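Local coordinates for ABC transporter permease (Klebsiella pneumoniae, PDB 5NUP), which probably removes mislocalised phospholipids from the outer leaflet of the outer membrane, as the lipoprotein component of the Mla lipid-transport pathway, at residues Asn21-Phe25 and Asp193-Met198. Numbering follows the deposited sequence.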
loop_
_atom_site.group_PDB
_atom_site.type_symbol
_atom_site.label_atom_id
_atom_site.label_comp_id
_atom_site.label_asym_id
_atom_site.label_seq_id
_atom_site.Cartn_x
_atom_site.Cartn_y
_atom_site.Cartn_z
ATOM N N ASN F 21 65.013 23.663 -29.134
ATOM C CA ASN F 21 63.650 23.189 -29.371
ATOM C C ASN F 21 63.495 22.561 -30.749
ATOM O O ASN F 21 62.941 21.462 -30.874
ATOM C CB ASN F 21 62.657 24.329 -29.189
ATOM C CG ASN F 21 62.648 24.839 -27.787
ATOM O OD1 ASN F 21 63.044 24.121 -26.867
ATOM N ND2 ASN F 21 62.183 26.067 -27.597
ATOM N N ARG F 22 63.978 23.231 -31.803
ATOM C CA ARG F 22 63.800 22.668 -33.139
ATOM C C ARG F 22 64.537 21.355 -33.298
ATOM O O ARG F 22 64.151 20.529 -34.138
ATOM C CB ARG F 22 64.248 23.619 -34.228
ATOM C CG ARG F 22 63.173 24.538 -34.698
ATOM C CD ARG F 22 63.778 25.533 -35.636
ATOM N NE ARG F 22 62.826 26.006 -36.631
ATOM C CZ ARG F 22 62.416 27.263 -36.732
ATOM N NH1 ARG F 22 61.555 27.603 -37.678
ATOM N NH2 ARG F 22 62.866 28.181 -35.889
ATOM N N THR F 23 65.578 21.140 -32.492
ATOM C CA THR F 23 66.277 19.864 -32.523
ATOM C C THR F 23 65.404 18.752 -31.955
ATOM O O THR F 23 65.295 17.680 -32.562
ATOM C CB THR F 23 67.592 19.980 -31.742
ATOM O OG1 THR F 23 68.596 20.590 -32.564
ATOM C CG2 THR F 23 68.078 18.613 -31.246
ATOM N N MET F 24 64.732 18.998 -30.816
ATOM C CA MET F 24 63.825 17.978 -30.291
ATOM C C MET F 24 62.591 17.806 -31.167
ATOM O O MET F 24 62.082 16.690 -31.292
ATOM C CB MET F 24 63.376 18.273 -28.860
ATOM C CG MET F 24 64.475 18.454 -27.845
ATOM S SD MET F 24 66.007 17.575 -28.147
ATOM C CE MET F 24 65.534 15.867 -28.290
ATOM N N PHE F 25 62.111 18.875 -31.809
ATOM C CA PHE F 25 60.894 18.725 -32.586
ATOM C C PHE F 25 61.128 17.843 -33.791
ATOM O O PHE F 25 60.287 16.995 -34.114
ATOM C CB PHE F 25 60.352 20.078 -33.043
ATOM C CG PHE F 25 59.257 19.945 -34.084
ATOM C CD1 PHE F 25 59.543 19.923 -35.449
ATOM C CD2 PHE F 25 57.929 19.791 -33.686
ATOM C CE1 PHE F 25 58.511 19.775 -36.398
ATOM C CE2 PHE F 25 56.909 19.652 -34.612
ATOM C CZ PHE F 25 57.193 19.641 -35.972
ATOM N N ASP F 193 57.638 25.447 -42.377
ATOM C CA ASP F 193 58.030 25.532 -40.971
ATOM C C ASP F 193 57.014 24.870 -40.037
ATOM O O ASP F 193 56.190 25.545 -39.405
ATOM C CB ASP F 193 58.283 26.999 -40.608
ATOM C CG ASP F 193 59.286 27.155 -39.485
ATOM O OD1 ASP F 193 59.739 26.128 -38.936
ATOM O OD2 ASP F 193 59.704 28.307 -39.220
ATOM N N PRO F 194 57.060 23.542 -39.916
ATOM C CA PRO F 194 56.105 22.839 -39.056
ATOM C C PRO F 194 56.438 22.957 -37.581
ATOM O O PRO F 194 55.720 22.385 -36.753
ATOM C CB PRO F 194 56.227 21.378 -39.531
ATOM C CG PRO F 194 56.963 21.450 -40.860
ATOM C CD PRO F 194 57.893 22.602 -40.685
ATOM N N TYR F 195 57.541 23.632 -37.240
ATOM C CA TYR F 195 57.831 23.946 -35.844
ATOM C C TYR F 195 57.047 25.169 -35.398
ATOM O O TYR F 195 56.590 25.238 -34.250
ATOM C CB TYR F 195 59.333 24.180 -35.632
ATOM C CG TYR F 195 59.668 24.771 -34.271
ATOM C CD1 TYR F 195 59.866 23.955 -33.161
ATOM C CD2 TYR F 195 59.777 26.146 -34.095
ATOM C CE1 TYR F 195 60.167 24.495 -31.908
ATOM C CE2 TYR F 195 60.071 26.695 -32.845
ATOM C CZ TYR F 195 60.267 25.869 -31.757
ATOM O OH TYR F 195 60.565 26.427 -30.529
ATOM N N ILE F 196 56.904 26.145 -36.299
ATOM C CA ILE F 196 56.208 27.386 -35.975
ATOM C C ILE F 196 54.723 27.145 -35.734
ATOM O O ILE F 196 54.131 27.730 -34.819
ATOM C CB ILE F 196 56.431 28.430 -37.082
ATOM C CG1 ILE F 196 57.860 28.949 -37.000
ATOM C CG2 ILE F 196 55.399 29.553 -36.984
ATOM C CD1 ILE F 196 58.359 29.154 -35.606
ATOM N N LEU F 197 54.095 26.292 -36.545
ATOM C CA LEU F 197 52.671 26.038 -36.355
ATOM C C LEU F 197 52.424 25.356 -35.026
ATOM O O LEU F 197 51.565 25.785 -34.249
ATOM C CB LEU F 197 52.140 25.176 -37.494
ATOM C CG LEU F 197 52.017 25.988 -38.773
ATOM C CD1 LEU F 197 51.568 25.088 -39.899
ATOM C CD2 LEU F 197 51.079 27.164 -38.588
ATOM N N MET F 198 53.211 24.330 -34.729
ATOM C CA MET F 198 53.062 23.629 -33.473
ATOM C C MET F 198 53.323 24.548 -32.289
ATOM O O MET F 198 52.718 24.374 -31.222
ATOM C CB MET F 198 53.957 22.391 -33.496
ATOM C CG MET F 198 54.093 21.728 -32.178
ATOM S SD MET F 198 55.318 22.398 -31.051
ATOM C CE MET F 198 55.815 20.814 -30.413
#
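D193 forms a salt bridge with R22 of helix 18-35. Both its oxygens face NH1, and the acid meets the guanidinium at its edge, with the two planes 16° apart. The other terminal nitrogen of R22, NH2, is engaged by E18, so acids sit at both terminal nitrogens, which would limit turning of the group. P194 follows, its CB 4.1 Å from F25 CZ, near the end of the phenyl ring.

Y195 fills the middle of the interface. Its ring is carried toward helix 18-35 with CG anti to the backbone N (chi1 169°). R22 CG makes a CH-pi contact over one ring face, 3.7 Å from the centroid of Y195, and farther along the chain Y195 CD2 lies over one face of the guanidinium. F25 CB approaches the edge of the same ring, while Y195 CA lies over the face of the F25 phenyl, 4.2 Å from its centroid. The phenol oxygen reaches N21, whose ND2 gives it a weak hydrogen bond of 3.4 Å to OH; the stronger partner of this hydroxyl is D15. One turn on, the bent M198 chain brings CE to within 4.0 Å of F25 CD2, at the ring edge.

The result is a near-perpendicular helix-helix crossing, at 99°, built around Y195 and F25, which joins helix 18-35 to helix 194-209 in the mainly helical MlaA fold, beside strand 133-135.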